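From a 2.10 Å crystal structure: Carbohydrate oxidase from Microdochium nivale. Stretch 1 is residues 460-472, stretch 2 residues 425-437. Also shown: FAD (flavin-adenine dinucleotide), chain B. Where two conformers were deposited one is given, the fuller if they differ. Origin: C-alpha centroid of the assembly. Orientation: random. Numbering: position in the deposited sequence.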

# COMPACT_ATOMS: atom_id res chain seq x y z
N THR A 460 -23.71 -8.32 7.81
CA THR A 460 -24.51 -7.09 7.81
C THR A 460 -23.75 -5.90 7.22
O THR A 460 -24.23 -4.76 7.29
CB THR A 460 -25.05 -6.74 9.19
OG1 THR A 460 -23.97 -6.29 10.02
CG2 THR A 460 -25.79 -7.95 9.84
N ASP A 461 -22.57 -6.14 6.64
CA ASP A 461 -21.80 -5.04 6.05
C ASP A 461 -21.56 -3.92 7.11
O ASP A 461 -21.65 -2.72 6.80
CB ASP A 461 -22.56 -4.49 4.84
CG ASP A 461 -21.66 -4.24 3.63
OD1 ASP A 461 -20.43 -4.44 3.70
OD2 ASP A 461 -22.21 -3.81 2.60
N ARG A 462 -21.28 -4.33 8.34
CA ARG A 462 -21.04 -3.41 9.46
C ARG A 462 -19.83 -2.51 9.18
O ARG A 462 -19.78 -1.34 9.59
CB ARG A 462 -20.82 -4.21 10.75
CG ARG A 462 -20.38 -3.39 11.97
CD ARG A 462 -21.50 -2.49 12.44
NE ARG A 462 -22.71 -3.23 12.78
CZ ARG A 462 -23.94 -2.80 12.50
NH1 ARG A 462 -24.08 -1.65 11.88
NH2 ARG A 462 -25.01 -3.52 12.84
N PHE A 463 -18.85 -3.07 8.48
CA PHE A 463 -17.63 -2.35 8.15
C PHE A 463 -17.66 -1.74 6.75
O PHE A 463 -16.61 -1.45 6.19
CB PHE A 463 -16.41 -3.26 8.32
CG PHE A 463 -16.24 -3.81 9.71
CD1 PHE A 463 -15.98 -2.96 10.79
CD2 PHE A 463 -16.28 -5.19 9.93
CE1 PHE A 463 -15.80 -3.47 12.08
CE2 PHE A 463 -16.09 -5.71 11.23
CZ PHE A 463 -15.86 -4.85 12.31
N TYR A 464 -18.86 -1.53 6.21
CA TYR A 464 -19.04 -1.03 4.84
C TYR A 464 -18.18 0.16 4.44
O TYR A 464 -17.99 1.13 5.21
CB TYR A 464 -20.48 -0.59 4.65
CG TYR A 464 -20.74 0.12 3.33
CD1 TYR A 464 -20.93 -0.61 2.14
CD2 TYR A 464 -20.79 1.51 3.27
CE1 TYR A 464 -21.18 0.05 0.91
CE2 TYR A 464 -21.04 2.18 2.05
CZ TYR A 464 -21.23 1.45 0.89
OH TYR A 464 -21.46 2.12 -0.29
N TYR A 465 -17.70 0.09 3.20
CA TYR A 465 -17.24 1.26 2.49
C TYR A 465 -17.46 0.98 1.00
O TYR A 465 -17.68 -0.18 0.62
CB TYR A 465 -15.77 1.58 2.83
CG TYR A 465 -14.69 0.56 2.42
CD1 TYR A 465 -14.41 -0.56 3.22
CD2 TYR A 465 -13.90 0.76 1.28
CE1 TYR A 465 -13.40 -1.49 2.85
CE2 TYR A 465 -12.88 -0.15 0.91
CZ TYR A 465 -12.62 -1.26 1.71
OH TYR A 465 -11.59 -2.18 1.37
N PRO A 466 -17.39 2.02 0.16
CA PRO A 466 -17.92 1.79 -1.19
C PRO A 466 -17.13 0.79 -2.07
O PRO A 466 -17.62 0.43 -3.15
CB PRO A 466 -17.92 3.20 -1.82
CG PRO A 466 -18.07 4.11 -0.65
CD PRO A 466 -17.18 3.46 0.42
N GLN A 467 -15.94 0.36 -1.65
CA GLN A 467 -15.27 -0.69 -2.42
C GLN A 467 -14.93 -1.90 -1.56
O GLN A 467 -14.00 -2.65 -1.86
CB GLN A 467 -14.05 -0.16 -3.22
CG GLN A 467 -14.43 0.96 -4.22
CD GLN A 467 -13.26 1.62 -4.95
OE1 GLN A 467 -12.12 1.61 -4.49
NE2 GLN A 467 -13.57 2.24 -6.11
N ALA A 468 -15.72 -2.09 -0.50
CA ALA A 468 -15.73 -3.35 0.25
C ALA A 468 -16.23 -4.45 -0.67
O ALA A 468 -17.09 -4.20 -1.54
CB ALA A 468 -16.66 -3.25 1.50
N VAL A 469 -15.72 -5.65 -0.48
CA VAL A 469 -16.25 -6.86 -1.10
C VAL A 469 -17.73 -7.05 -0.67
O VAL A 469 -18.07 -6.84 0.49
CB VAL A 469 -15.36 -8.06 -0.67
CG1 VAL A 469 -16.01 -9.37 -0.97
CG2 VAL A 469 -13.97 -7.98 -1.37
N ARG A 470 -18.62 -7.42 -1.60
CA ARG A 470 -20.01 -7.76 -1.21
C ARG A 470 -20.09 -9.09 -0.47
O ARG A 470 -19.44 -10.05 -0.87
CB ARG A 470 -20.95 -7.82 -2.41
CG ARG A 470 -21.19 -6.52 -3.12
CD ARG A 470 -22.36 -6.63 -4.14
NE ARG A 470 -22.49 -5.37 -4.88
CZ ARG A 470 -23.11 -4.30 -4.40
NH1 ARG A 470 -23.66 -4.31 -3.19
NH2 ARG A 470 -23.18 -3.19 -5.14
N PRO A 471 -20.89 -9.15 0.63
CA PRO A 471 -21.23 -10.43 1.25
C PRO A 471 -22.15 -11.23 0.32
O PRO A 471 -23.26 -10.78 0.01
CB PRO A 471 -22.00 -10.02 2.51
CG PRO A 471 -22.51 -8.67 2.23
CD PRO A 471 -21.51 -8.01 1.33
N VAL A 472 -21.68 -12.38 -0.14
CA VAL A 472 -22.50 -13.28 -0.98
C VAL A 472 -22.44 -14.69 -0.40
O VAL A 472 -21.41 -15.37 -0.51
CB VAL A 472 -22.02 -13.29 -2.45
CG1 VAL A 472 -23.02 -14.05 -3.32
CG2 VAL A 472 -21.86 -11.87 -2.97
PA FAD B . -5.96 4.03 6.35
O1A FAD B . -5.96 4.33 7.83
O2A FAD B . -6.53 5.12 5.48
O5B FAD B . -6.79 2.68 6.10
C5B FAD B . -6.73 2.04 4.83
C4B FAD B . -7.80 0.94 4.78
O4B FAD B . -7.50 -0.07 5.75
C3B FAD B . -9.20 1.45 5.11
O3B FAD B . -10.16 0.62 4.45
C2B FAD B . -9.28 1.18 6.61
O2B FAD B . -10.57 1.10 7.16
C1B FAD B . -8.54 -0.15 6.68
N9A FAD B . -7.97 -0.34 8.02
C8A FAD B . -7.21 0.56 8.76
N7A FAD B . -6.91 -0.05 9.93
C5A FAD B . -7.42 -1.29 9.93
C6A FAD B . -7.40 -2.31 10.88
N6A FAD B . -6.75 -2.15 12.06
N1A FAD B . -8.03 -3.50 10.57
C2A FAD B . -8.70 -3.66 9.36
N3A FAD B . -8.76 -2.64 8.43
C4A FAD B . -8.11 -1.48 8.73
N1 FAD B . 1.85 1.44 -0.74
C2 FAD B . 2.78 0.43 -1.02
O2 FAD B . 2.42 -0.75 -1.20
N3 FAD B . 4.12 0.78 -1.02
C4 FAD B . 4.63 2.01 -0.66
O4 FAD B . 5.86 2.21 -0.57
C4X FAD B . 3.60 3.08 -0.42
N5 FAD B . 3.98 4.30 -0.09
C5X FAD B . 3.07 5.27 0.23
C6 FAD B . 3.50 6.55 0.68
C7 FAD B . 2.59 7.49 1.13
C7M FAD B . 3.06 8.88 1.60
C8 FAD B . 1.23 7.11 1.28
C8M FAD B . 0.20 8.10 1.80
C9 FAD B . 0.79 5.90 0.79
C9A FAD B . 1.69 4.94 0.28
N10 FAD B . 1.29 3.64 -0.09
C10 FAD B . 2.22 2.71 -0.53
C1' FAD B . -0.17 3.29 -0.06
C2' FAD B . -0.52 2.58 1.25
O2' FAD B . -0.02 1.25 1.21
C3' FAD B . -2.02 2.52 1.41
O3' FAD B . -2.58 3.80 1.28
C4' FAD B . -2.37 1.89 2.77
O4' FAD B . -3.62 1.30 2.69
C5' FAD B . -2.31 2.92 3.90
O5' FAD B . -2.60 2.30 5.12
P FAD B . -3.13 3.22 6.35
O1P FAD B . -3.29 2.39 7.59
O2P FAD B . -2.19 4.41 6.54
O3P FAD B . -4.51 3.74 5.72
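Stretch 2 425-437: YINYADPRMDRDY

Arg435 anchors stretch 2 to stretch 1. Its side chain is fully extended, with chi1 to chi3 all t, and its guanidinium reaches into a cluster of acceptors: NH1 forms a salt bridge to Asp461 OD2 at 2.8 Å, while NH2 donates to Asp461 OD1 and OD2, both at 3.0 Å. Two backbone carbonyls of the extended 468-470 segment complete the set, Ala468 O accepting from Arg435 NE at 2.8 Å and Val469 O from Arg435 NH2 at 3.0 Å. All of these acceptors lie near the guanidinium plane, where its N-H bonds point. Next along the helix, Asp436 OD1 makes a salt bridge with Arg470 NE at 2.6 Å, and water 2 links Arg470 NH2 to Asp436 N, 3.0 Å from each.

A second set of polar contacts centres on the side chain of Gln467. Its NE2 donates to Asp430 O at 2.9 Å and to Met433 O at 3.0 Å, so one amide group ties down two carbonyls of the loop before the helix. Water 1 donates to both Met433 O (2.7 Å) and Pro466 O (2.9 Å), adding a bridge beside it.

Neither stretch offers a strand to pair. Stretch 1 is irregular, with type I turns at Asp461-Tyr464 and Tyr465-Ala468; stretch 2 is loop or turn until a helix begins at Arg435, capped by Asp434 OD1, which accepts from Tyr437 N at 2.8 Å. The CA atoms of Gln467 and Arg435 come within 4.7 Å.

Packing fills in around these bonds. Arg470 CG lies over one guanidinium face of Arg435, 3.8 Å from its NE, and Tyr464 CD1 lies over the opposite face. Pro466 O approaches Arg435 CB at 3.3 Å. Farther out, Ile426 CD1 meets the edge of the Tyr465 ring, 3.4 Å from OH. Together the stretches bury 621 Å².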

# COMPACT_ATOMS: atom_id res chain seq x y z
N TYR A 425 -4.56 -2.33 -7.74
CA TYR A 425 -4.05 -2.54 -6.36
C TYR A 425 -4.75 -1.60 -5.38
O TYR A 425 -4.56 -0.37 -5.46
CB TYR A 425 -2.54 -2.32 -6.40
CG TYR A 425 -1.72 -2.40 -5.11
CD1 TYR A 425 -1.79 -3.51 -4.26
CD2 TYR A 425 -0.79 -1.41 -4.82
CE1 TYR A 425 -0.98 -3.57 -3.11
CE2 TYR A 425 0.02 -1.47 -3.70
CZ TYR A 425 -0.07 -2.57 -2.84
OH TYR A 425 0.73 -2.63 -1.70
N ILE A 426 -5.57 -2.15 -4.47
CA ILE A 426 -6.36 -1.32 -3.55
C ILE A 426 -5.48 -0.52 -2.54
O ILE A 426 -5.99 0.38 -1.87
CB ILE A 426 -7.42 -2.17 -2.80
CG1 ILE A 426 -8.52 -1.26 -2.16
CG2 ILE A 426 -6.73 -3.10 -1.78
CD1 ILE A 426 -9.64 -2.04 -1.45
N ASN A 427 -4.18 -0.84 -2.38
CA ASN A 427 -3.31 0.12 -1.61
C ASN A 427 -3.04 1.43 -2.38
O ASN A 427 -2.61 2.43 -1.79
CB ASN A 427 -2.02 -0.51 -1.11
CG ASN A 427 -2.17 -1.13 0.28
OD1 ASN A 427 -3.14 -0.85 1.02
ND2 ASN A 427 -1.22 -2.00 0.64
N TYR A 428 -3.35 1.43 -3.67
CA TYR A 428 -3.45 2.67 -4.43
C TYR A 428 -4.92 2.91 -4.77
O TYR A 428 -5.31 2.93 -5.95
CB TYR A 428 -2.58 2.61 -5.68
CG TYR A 428 -1.11 2.35 -5.45
CD1 TYR A 428 -0.50 2.77 -4.26
CD2 TYR A 428 -0.31 1.74 -6.44
CE1 TYR A 428 0.85 2.56 -4.02
CE2 TYR A 428 1.06 1.51 -6.20
CZ TYR A 428 1.62 1.95 -4.98
OH TYR A 428 2.96 1.79 -4.68
N ALA A 429 -5.74 3.03 -3.72
CA ALA A 429 -7.21 3.01 -3.86
C ALA A 429 -7.74 4.11 -4.80
O ALA A 429 -7.41 5.31 -4.65
CB ALA A 429 -7.89 3.13 -2.50
N ASP A 430 -8.60 3.71 -5.72
CA ASP A 430 -9.10 4.63 -6.73
C ASP A 430 -10.60 4.62 -6.59
O ASP A 430 -11.26 3.67 -7.03
CB ASP A 430 -8.62 4.16 -8.12
CG ASP A 430 -9.30 4.89 -9.26
OD1 ASP A 430 -10.11 5.81 -9.02
OD2 ASP A 430 -8.97 4.54 -10.40
N PRO A 431 -11.17 5.66 -5.95
CA PRO A 431 -12.60 5.58 -5.59
C PRO A 431 -13.55 5.77 -6.76
O PRO A 431 -14.77 5.61 -6.58
CB PRO A 431 -12.79 6.72 -4.60
CG PRO A 431 -11.73 7.75 -5.02
CD PRO A 431 -10.54 6.91 -5.48
N ARG A 432 -13.03 6.09 -7.95
CA ARG A 432 -13.94 6.36 -9.09
C ARG A 432 -14.32 5.10 -9.87
O ARG A 432 -14.20 5.03 -11.09
CB ARG A 432 -13.36 7.46 -10.00
CG ARG A 432 -13.42 8.83 -9.33
CD ARG A 432 -12.62 9.90 -10.09
NE ARG A 432 -13.20 10.26 -11.39
CZ ARG A 432 -12.81 9.80 -12.58
NH1 ARG A 432 -11.81 8.91 -12.71
NH2 ARG A 432 -13.42 10.24 -13.68
N MET A 433 -14.74 4.08 -9.12
CA MET A 433 -15.25 2.82 -9.66
C MET A 433 -16.38 2.32 -8.72
O MET A 433 -16.27 2.46 -7.50
CB MET A 433 -14.14 1.78 -9.73
CG MET A 433 -12.97 2.08 -10.72
SD MET A 433 -11.63 0.82 -10.67
CE MET A 433 -10.98 1.01 -9.02
N ASP A 434 -17.45 1.75 -9.28
CA ASP A 434 -18.52 1.27 -8.45
C ASP A 434 -18.05 0.02 -7.70
O ASP A 434 -17.01 -0.54 -8.05
CB ASP A 434 -19.82 1.05 -9.25
CG ASP A 434 -19.76 -0.14 -10.22
OD1 ASP A 434 -19.07 -1.15 -9.99
OD2 ASP A 434 -20.48 -0.07 -11.24
N ARG A 435 -18.81 -0.40 -6.68
CA ARG A 435 -18.43 -1.51 -5.79
C ARG A 435 -18.11 -2.83 -6.51
O ARG A 435 -17.14 -3.52 -6.18
CB ARG A 435 -19.56 -1.74 -4.75
CG ARG A 435 -19.15 -2.64 -3.60
CD ARG A 435 -20.19 -2.67 -2.48
NE ARG A 435 -19.75 -3.51 -1.37
CZ ARG A 435 -20.46 -3.71 -0.26
NH1 ARG A 435 -21.66 -3.14 -0.11
NH2 ARG A 435 -19.97 -4.48 0.70
N ASP A 436 -18.93 -3.19 -7.50
CA ASP A 436 -18.71 -4.44 -8.22
C ASP A 436 -17.47 -4.41 -9.10
O ASP A 436 -16.70 -5.37 -9.13
CB ASP A 436 -19.94 -4.82 -9.07
CG ASP A 436 -21.19 -5.01 -8.24
OD1 ASP A 436 -21.14 -5.57 -7.13
OD2 ASP A 436 -22.24 -4.55 -8.71
N TYR A 437 -17.31 -3.34 -9.86
CA TYR A 437 -16.18 -3.24 -10.77
C TYR A 437 -14.87 -3.16 -9.97
O TYR A 437 -13.92 -3.87 -10.27
CB TYR A 437 -16.33 -2.02 -11.69
CG TYR A 437 -15.24 -1.91 -12.73
CD1 TYR A 437 -15.30 -2.63 -13.93
CD2 TYR A 437 -14.14 -1.08 -12.53
CE1 TYR A 437 -14.29 -2.51 -14.89
CE2 TYR A 437 -13.12 -0.95 -13.50
CZ TYR A 437 -13.20 -1.67 -14.67
OH TYR A 437 -12.19 -1.55 -15.62
O HOH W 1 -17.67 2.48 -5.21
O HOH W 2 -21.70 -2.14 -7.51